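Local atomic coordinates of chitooligosaccharide oxidase (Gibberella zeae, PDB entry 6Y0R), a protein that oxidises the C1 hydroxyl of chitooligosaccharides to the lactone with a covalently bound FAD, passing the electrons to oxygen to give hydrogen peroxide. Residues Ala63-Thr68 against Gly106-Glu111. Sequence-based numbering, arbitrary orientation.
Sequences AIAVPT and GHLMIE
Ala-63 to Ala-65 and Leu-108 to Glu-111 run side by side as neighbouring parallel strands in the small mixed sheet of the PCMH-type FAD-binding domain, a worked example of how parallel pairing combines a backbone ladder with two unlike faces. Three backbone N-H...O hydrogen bonds build the ladder: Met-109 N gives to Ala-63 O (2.9 Å), Ala-65 N to Met-109 O, and Glu-111 N to Ala-65 O, the last with an N-H...O angle of 151°. Between them, the CA-H of Ile-64 points at Met-109 O. On one face small residues meet branched ones: Ala-63 CB touches Leu-108 CD1 at 3.9 Å, and helix 70-83, the crossover from strand 63-65 to the parallel strand 87-90, covers Ala-65 and Ile-110, with 108-111 lying between the two strands it connects. On the other, Ile-64 and Met-109 lie alongside each other; the thioether is bent at its last torsion (chi3 74°), bringing CE against Ile-64 CD1 at 3.9 Å, with Trp-46 of helix 44-50 also touching Ile-64.

Beyond Ala-65 the pairing is looser, with no further direct backbone hydrogen bond between the segments. Pro-67, lacking an N-H, still packs directly, its CD 3.2 Å from Glu-111 O and its ring across Ile-110. Glu-111 turns its carboxylate away from the partner strand, where OE1 forms a salt bridge with Lys-90 and OE2 accepts from the backbone N of Asp-113; its side chain lies about 7 Å from the FAD. One water also bridges the two segments, donating to Pro-67 O at 2.8 Å and to Glu-111 O at 2.7 Å.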
loop_
_atom_site.group_PDB
_atom_site.type_symbol
_atom_site.label_atom_id
_atom_site.label_comp_id
_atom_site.label_asym_id
_atom_site.label_seq_id
_atom_site.Cartn_x
_atom_site.Cartn_y
_atom_site.Cartn_z
ATOM N N ALA A 63 11.153 14.653 17.667
ATOM C CA ALA A 63 11.242 15.884 16.873
ATOM C C ALA A 63 10.495 15.632 15.576
ATOM O O ALA A 63 10.478 14.457 15.104
ATOM C CB ALA A 63 12.683 16.259 16.618
ATOM N N ILE A 64 9.917 16.687 15.022
ATOM C CA ILE A 64 9.294 16.607 13.682
ATOM C C ILE A 64 9.971 17.645 12.807
ATOM O O ILE A 64 9.748 18.865 13.057
ATOM C CB ILE A 64 7.772 16.796 13.760
ATOM C CG1 ILE A 64 7.100 15.816 14.711
ATOM C CG2 ILE A 64 7.197 16.730 12.362
ATOM C CD1 ILE A 64 5.588 15.960 14.823
ATOM N N ALA A 65 10.760 17.207 11.838
ATOM C CA ALA A 65 11.359 18.081 10.809
ATOM C C ALA A 65 10.333 18.244 9.675
ATOM O O ALA A 65 9.654 17.242 9.319
ATOM C CB ALA A 65 12.658 17.532 10.288
ATOM N N VAL A 66 10.198 19.465 9.140
ATOM C CA VAL A 66 9.202 19.782 8.087
ATOM C C VAL A 66 9.914 20.439 6.920
ATOM O O VAL A 66 9.717 21.616 6.596
ATOM C CB VAL A 66 8.014 20.592 8.619
ATOM C CG1 VAL A 66 6.934 20.644 7.555
ATOM C CG2 VAL A 66 7.430 20.029 9.898
ATOM N N PRO A 67 10.756 19.679 6.204
ATOM C CA PRO A 67 11.561 20.240 5.124
ATOM C C PRO A 67 10.750 20.605 3.880
ATOM O O PRO A 67 9.786 19.934 3.533
ATOM C CB PRO A 67 12.553 19.130 4.775
ATOM C CG PRO A 67 11.766 17.852 5.137
ATOM C CD PRO A 67 10.975 18.223 6.367
ATOM N N THR A 68 11.167 21.668 3.202
ATOM C CA THR A 68 10.653 22.029 1.850
ATOM C C THR A 68 11.683 21.802 0.746
ATOM O O THR A 68 11.285 21.918 -0.434
ATOM C CB THR A 68 10.179 23.482 1.852
ATOM O OG1 THR A 68 11.346 24.303 1.972
ATOM C CG2 THR A 68 9.243 23.775 2.998
ATOM N N GLY A 106 9.676 8.425 19.972
ATOM C CA GLY A 106 11.066 8.899 20.176
ATOM C C GLY A 106 11.889 8.999 18.916
ATOM O O GLY A 106 13.107 9.313 18.997
ATOM N N HIS A 107 11.300 8.800 17.730
ATOM C CA HIS A 107 12.085 8.958 16.493
ATOM C C HIS A 107 12.208 10.435 16.127
ATOM O O HIS A 107 11.326 11.216 16.561
ATOM C CB HIS A 107 11.445 8.197 15.316
ATOM C CG HIS A 107 11.588 6.718 15.441
ATOM N ND1 HIS A 107 11.730 5.896 14.315
ATOM C CD2 HIS A 107 11.682 5.911 16.534
ATOM C CE1 HIS A 107 11.837 4.652 14.751
ATOM N NE2 HIS A 107 11.805 4.637 16.092
ATOM N N LEU A 108 13.180 10.738 15.291
ATOM C CA LEU A 108 13.175 11.957 14.457
ATOM C C LEU A 108 12.238 11.632 13.303
ATOM O O LEU A 108 12.608 10.759 12.501
ATOM C CB LEU A 108 14.573 12.315 13.970
ATOM C CG LEU A 108 14.636 13.377 12.859
ATOM C CD1 LEU A 108 13.895 14.630 13.259
ATOM C CD2 LEU A 108 16.077 13.690 12.491
ATOM N N MET A 109 11.083 12.281 13.267
ATOM C CA MET A 109 10.157 12.095 12.125
ATOM C C MET A 109 10.355 13.215 11.083
ATOM O O MET A 109 10.386 14.435 11.442
ATOM C CB MET A 109 8.699 11.994 12.567
ATOM C CG MET A 109 7.752 11.606 11.408
ATOM S SD MET A 109 6.099 11.310 12.005
ATOM C CE MET A 109 5.597 13.013 12.312
ATOM N N ILE A 110 10.562 12.820 9.852
ATOM C CA ILE A 110 10.760 13.771 8.726
ATOM C C ILE A 110 9.444 13.773 7.957
ATOM O O ILE A 110 9.163 12.781 7.218
ATOM C CB ILE A 110 12.005 13.448 7.904
ATOM C CG1 ILE A 110 13.262 13.413 8.809
ATOM C CG2 ILE A 110 12.155 14.446 6.769
ATOM C CD1 ILE A 110 14.534 13.096 8.104
ATOM N N GLU A 111 8.659 14.829 8.198
ATOM C CA GLU A 111 7.356 15.066 7.529
ATOM C C GLU A 111 7.644 15.544 6.108
ATOM O O GLU A 111 8.330 16.566 5.936
ATOM C CB GLU A 111 6.536 16.078 8.325
ATOM C CG GLU A 111 5.262 16.487 7.618
ATOM C CD GLU A 111 4.276 15.325 7.507
ATOM O OE1 GLU A 111 3.960 14.693 8.564
ATOM O OE2 GLU A 111 3.913 14.996 6.358
HETATM O O HOH W 1 7.454 18.460 4.194
#